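Local coordinates for Glyoxalase/bleomycin resistance protein/dioxygenase (Vibrio splendidus, PDB 2RK9) that is of unconfirmed function but probably acts, like its glyoxalase/bleomycin resistance/dioxygenase relatives, as a small-molecule-binding protein or metal-dependent enzyme, at residues Asn76-Ile82 with Tyr128-Gln134. The protein carries 1 engineered substitution. Sequence-based numbering, arbitrary orientation.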
ATOM      1  N   ASN B  76      -0.909  -5.605  -4.566  1.00  8.15           N
ATOM      2  CA  ASN B  76      -1.880  -6.356  -3.794  1.00 10.93           C
ATOM      3  C   ASN B  76      -1.672  -5.872  -2.362  1.00  9.28           C
ATOM      4  O   ASN B  76      -0.574  -5.987  -1.818  1.00 10.74           O
ATOM      5  CB  ASN B  76      -1.620  -7.860  -3.913  1.00 15.53           C
ATOM      6  CG  ASN B  76      -2.454  -8.669  -2.952  1.00 21.46           C
ATOM      7  OD1 ASN B  76      -3.673  -8.522  -2.895  1.00 25.74           O
ATOM      8  ND2 ASN B  76      -1.797  -9.537  -2.184  1.00 25.35           N
ATOM      9  N   PHE B  77      -2.712  -5.287  -1.774  1.00  8.25           N
ATOM     10  CA  PHE B  77      -2.633  -4.770  -0.410  1.00  7.16           C
ATOM     11  C   PHE B  77      -3.013  -5.843   0.609  1.00  7.53           C
ATOM     12  O   PHE B  77      -4.182  -6.189   0.722  1.00  7.39           O
ATOM     13  CB  PHE B  77      -3.579  -3.573  -0.248  1.00  6.56           C
ATOM     14  CG  PHE B  77      -3.211  -2.382  -1.096  1.00  8.35           C
ATOM     15  CD1 PHE B  77      -2.139  -1.563  -0.748  1.00  9.48           C
ATOM     16  CD2 PHE B  77      -3.934  -2.084  -2.249  1.00  9.68           C
ATOM     17  CE1 PHE B  77      -1.790  -0.464  -1.534  1.00 10.26           C
ATOM     18  CE2 PHE B  77      -3.592  -0.986  -3.046  1.00 11.86           C
ATOM     19  CZ  PHE B  77      -2.513  -0.174  -2.683  1.00 11.45           C
ATOM     20  N   GLN B  78      -2.028  -6.378   1.329  1.00  6.92           N
ATOM     21  CA  GLN B  78      -2.314  -7.384   2.351  1.00  9.17           C
ATOM     22  C   GLN B  78      -2.753  -6.573   3.558  1.00  8.18           C
ATOM     23  O   GLN B  78      -1.936  -5.968   4.249  1.00  9.18           O
ATOM     24  CB  GLN B  78      -1.077  -8.210   2.683  1.00 10.44           C
ATOM     25  CG  GLN B  78      -1.298  -9.164   3.850  1.00 15.96           C
ATOM     26  CD  GLN B  78      -0.098 -10.049   4.114  1.00 19.74           C
ATOM     27  OE1 GLN B  78       0.158 -11.001   3.377  1.00 23.07           O
ATOM     28  NE2 GLN B  78       0.656  -9.731   5.166  1.00 22.59           N
ATOM     29  N   TRP B  79      -4.058  -6.600   3.807  1.00  6.87           N
ATOM     30  CA  TRP B  79      -4.684  -5.807   4.852  1.00  5.90           C
ATOM     31  C   TRP B  79      -5.220  -6.598   6.040  1.00  6.64           C
ATOM     32  O   TRP B  79      -6.173  -7.367   5.895  1.00  5.91           O
ATOM     33  CB  TRP B  79      -5.815  -5.021   4.191  1.00  6.10           C
ATOM     34  CG  TRP B  79      -6.425  -3.959   5.026  1.00  6.64           C
ATOM     35  CD1 TRP B  79      -7.190  -4.131   6.136  1.00  8.35           C
ATOM     36  CD2 TRP B  79      -6.347  -2.547   4.800  1.00  7.22           C
ATOM     37  NE1 TRP B  79      -7.601  -2.909   6.622  1.00  7.53           N
ATOM     38  CE2 TRP B  79      -7.094  -1.921   5.820  1.00  8.16           C
ATOM     39  CE3 TRP B  79      -5.714  -1.750   3.835  1.00  5.72           C
ATOM     40  CZ2 TRP B  79      -7.231  -0.534   5.905  1.00  7.70           C
ATOM     41  CZ3 TRP B  79      -5.850  -0.365   3.923  1.00  7.39           C
ATOM     42  CH2 TRP B  79      -6.601   0.224   4.953  1.00  6.96           C
ATOM     43  N   ASP B  80      -4.621  -6.393   7.213  1.00  6.74           N
ATOM     44  CA  ASP B  80      -5.051  -7.101   8.420  1.00  7.37           C
ATOM     45  C   ASP B  80      -6.381  -6.591   8.945  1.00  7.37           C
ATOM     46  O   ASP B  80      -6.570  -5.389   9.111  1.00  7.95           O
ATOM     47  CB  ASP B  80      -4.020  -6.966   9.545  1.00  8.81           C
ATOM     48  CG  ASP B  80      -2.666  -7.521   9.177  1.00 11.74           C
ATOM     49  OD1 ASP B  80      -2.598  -8.479   8.379  1.00 13.40           O
ATOM     50  OD2 ASP B  80      -1.660  -7.002   9.704  1.00 12.67           O
ATOM     51  N   VAL B  81      -7.298  -7.517   9.209  1.00  8.25           N
ATOM     52  CA  VAL B  81      -8.616  -7.180   9.741  1.00  8.32           C
ATOM     53  C   VAL B  81      -8.830  -7.912  11.068  1.00  9.17           C
ATOM     54  O   VAL B  81      -8.194  -8.930  11.331  1.00  9.70           O
ATOM     55  CB  VAL B  81      -9.731  -7.567   8.757  1.00  9.39           C
ATOM     56  CG1 VAL B  81      -9.634  -6.710   7.495  1.00  8.46           C
ATOM     57  CG2 VAL B  81      -9.609  -9.033   8.399  1.00  8.37           C
ATOM     58  N   ILE B  82      -9.713  -7.381  11.906  1.00  9.74           N
ATOM     59  CA  ILE B  82      -9.984  -7.982  13.212  1.00  9.80           C
ATOM     60  C   ILE B  82     -10.959  -9.152  13.135  1.00  9.79           C
ATOM     61  O   ILE B  82     -10.748 -10.195  13.768  1.00  9.95           O
ATOM     62  CB  ILE B  82     -10.576  -6.934  14.189  1.00 10.78           C
ATOM     63  CG1 ILE B  82      -9.561  -5.821  14.441  1.00 12.89           C
ATOM     64  CG2 ILE B  82     -10.928  -7.587  15.514  1.00 12.68           C
ATOM     65  CD1 ILE B  82     -10.058  -4.733  15.381  1.00 17.33           C
ATOM     66  N   TYR B 128      -8.212  -1.456  -7.733  1.00  6.23           N
ATOM     67  CA  TYR B 128      -7.264  -1.861  -6.687  1.00  5.75           C
ATOM     68  C   TYR B 128      -7.620  -3.197  -6.039  1.00  6.97           C
ATOM     69  O   TYR B 128      -8.782  -3.474  -5.752  1.00  6.66           O
ATOM     70  CB  TYR B 128      -7.181  -0.788  -5.601  1.00  6.89           C
ATOM     71  CG  TYR B 128      -6.745   0.557  -6.120  1.00  5.94           C
ATOM     72  CD1 TYR B 128      -5.448   0.756  -6.603  1.00  5.94           C
ATOM     73  CD2 TYR B 128      -7.627   1.637  -6.133  1.00  7.06           C
ATOM     74  CE1 TYR B 128      -5.049   1.990  -7.083  1.00  6.18           C
ATOM     75  CE2 TYR B 128      -7.228   2.878  -6.613  1.00  6.90           C
ATOM     76  CZ  TYR B 128      -5.942   3.044  -7.084  1.00  6.41           C
ATOM     77  OH  TYR B 128      -5.543   4.262  -7.565  1.00  8.45           O
ATOM     78  N   LEU B 129      -6.607  -4.024  -5.803  1.00  5.92           N
ATOM     79  CA  LEU B 129      -6.837  -5.320  -5.188  1.00  7.99           C
ATOM     80  C   LEU B 129      -6.418  -5.331  -3.727  1.00  7.50           C
ATOM     81  O   LEU B 129      -5.285  -4.980  -3.397  1.00  7.25           O
ATOM     82  CB  LEU B 129      -6.072  -6.405  -5.940  1.00  8.50           C
ATOM     83  CG  LEU B 129      -6.575  -6.710  -7.348  1.00 10.88           C
ATOM     84  CD1 LEU B 129      -5.642  -7.722  -7.993  1.00 11.87           C
ATOM     85  CD2 LEU B 129      -8.001  -7.258  -7.280  1.00 10.70           C
ATOM     86  N   PHE B 130      -7.353  -5.727  -2.865  1.00  7.43           N
ATOM     87  CA  PHE B 130      -7.122  -5.817  -1.428  1.00  7.61           C
ATOM     88  C   PHE B 130      -7.248  -7.269  -0.993  1.00  8.17           C
ATOM     89  O   PHE B 130      -8.221  -7.947  -1.337  1.00  8.74           O
ATOM     90  CB  PHE B 130      -8.163  -4.992  -0.660  1.00  8.64           C
ATOM     91  CG  PHE B 130      -7.873  -3.514  -0.612  1.00  8.00           C
ATOM     92  CD1 PHE B 130      -7.510  -2.908   0.586  1.00  7.95           C
ATOM     93  CD2 PHE B 130      -7.987  -2.728  -1.751  1.00  7.72           C
ATOM     94  CE1 PHE B 130      -7.263  -1.535   0.649  1.00  8.08           C
ATOM     95  CE2 PHE B 130      -7.741  -1.366  -1.701  1.00  7.50           C
ATOM     96  CZ  PHE B 130      -7.380  -0.762  -0.498  1.00  7.76           C
ATOM     97  N   ARG B 131      -6.264  -7.750  -0.246  1.00  6.33           N
ATOM     98  CA  ARG B 131      -6.310  -9.109   0.269  1.00  6.54           C
ATOM     99  C   ARG B 131      -6.478  -8.957   1.774  1.00  5.97           C
ATOM    100  O   ARG B 131      -5.510  -8.700   2.490  1.00  5.94           O
ATOM    101  CB  ARG B 131      -5.011  -9.861  -0.026  1.00  8.55           C
ATOM    102  CG  ARG B 131      -5.036 -11.313   0.428  1.00 12.86           C
ATOM    103  CD  ARG B 131      -3.650 -11.789   0.821  1.00 17.93           C
ATOM    104  NE  ARG B 131      -2.651 -11.631  -0.239  1.00 22.84           N
ATOM    105  CZ  ARG B 131      -2.413 -12.534  -1.186  1.00 26.49           C
ATOM    106  NH1 ARG B 131      -3.106 -13.664  -1.216  1.00 28.39           N
ATOM    107  NH2 ARG B 131      -1.463 -12.320  -2.089  1.00 28.07           N
ATOM    108  N   PHE B 132      -7.712  -9.081   2.248  1.00  5.48           N
ATOM    109  CA  PHE B 132      -7.984  -8.952   3.675  1.00  5.97           C
ATOM    110  C   PHE B 132      -7.583 -10.243   4.369  1.00  6.92           C
ATOM    111  O   PHE B 132      -7.893 -11.333   3.889  1.00  7.11           O
ATOM    112  CB  PHE B 132      -9.466  -8.633   3.891  1.00  6.25           C
ATOM    113  CG  PHE B 132      -9.849  -7.254   3.436  1.00  6.75           C
ATOM    114  CD1 PHE B 132      -9.379  -6.136   4.115  1.00  8.65           C
ATOM    115  CD2 PHE B 132     -10.633  -7.068   2.299  1.00  9.27           C
ATOM    116  CE1 PHE B 132      -9.681  -4.853   3.672  1.00  9.61           C
ATOM    117  CE2 PHE B 132     -10.939  -5.786   1.848  1.00  9.43           C
ATOM    118  CZ  PHE B 132     -10.460  -4.679   2.535  1.00 10.63           C
ATOM    119  N   CYS B 133      -6.883 -10.111   5.492  1.00  6.55           N
ATOM    120  CA  CYS B 133      -6.398 -11.271   6.230  1.00  7.46           C
ATOM    121  C   CYS B 133      -6.662 -11.180   7.721  1.00  8.66           C
ATOM    122  O   CYS B 133      -6.583 -10.101   8.315  1.00  8.14           O
ATOM    123  CB  CYS B 133      -4.883 -11.420   6.058  1.00 10.30           C
ATOM    124  SG  CYS B 133      -4.246 -11.425   4.383  1.00 13.11           S
ATOM    125  N   GLN B 134      -6.949 -12.327   8.324  1.00  6.73           N
ATOM    126  CA  GLN B 134      -7.158 -12.399   9.763  1.00  8.15           C
ATOM    127  C   GLN B 134      -6.385 -13.612  10.270  1.00 10.30           C
ATOM    128  O   GLN B 134      -6.604 -14.726   9.806  1.00 10.38           O
ATOM    129  CB  GLN B 134      -8.630 -12.591  10.115  1.00  7.09           C
ATOM    130  CG  GLN B 134      -8.878 -12.467  11.614  1.00  7.88           C
ATOM    131  CD  GLN B 134     -10.146 -13.158  12.058  1.00  9.22           C
ATOM    132  OE1 GLN B 134     -11.207 -12.972  11.468  1.00  8.94           O
ATOM    133  NE2 GLN B 134     -10.041 -13.963  13.111  1.00  9.14           N
TER
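Trp79 meets Phe132 in an offset edge-to-face pair: the ring planes stand 70° apart, and Phe132 CE1 lies 3.6 Å from Trp79 CD1, over the face of the indole. Trp79 swings its CG away from the backbone N (chi1 -169°), which lays the indole alongside Phe132 and Phe130. Its benzo side meets the rim of Phe130, with Trp79 CE3 3.5 Å from Phe130 CE1, while Phe77 CD2 sits 3.9 Å from Phe130 CE2, over one face of that ring. The cluster closes where Val81 CG1 comes 3.4 Å from Phe132 CD1. Beneath it, the strands run parallel, their axes 28° apart, joined by five backbone hydrogen bonds, from Phe77 N to Leu129 O (3.1 Å) through to Val81 N to Cys133 O (2.8 Å).

On the other face, Gln78 and Arg131 are partly exposed, and the packing is looser: Gln78 CG only brushes the buried Cys133 SG at 3.8 Å. The Arg131 side chain crosses that of buried Asn76 at about a right angle, and its NH2 forms a salt bridge with Glu10. Ile82 marks the exposed end of the pair.

In the vicinal oxygen chelate fold, built of βαβββ modules, strands 75-80 and 129-135 are the first and last of the second module. They lie next to strands 7-12 and 115-123, respectively. Over the aromatic face, Leu87 of helix 84-94 packs on Val81 and Phe132, and Phe29 of the second subunit meets Trp79.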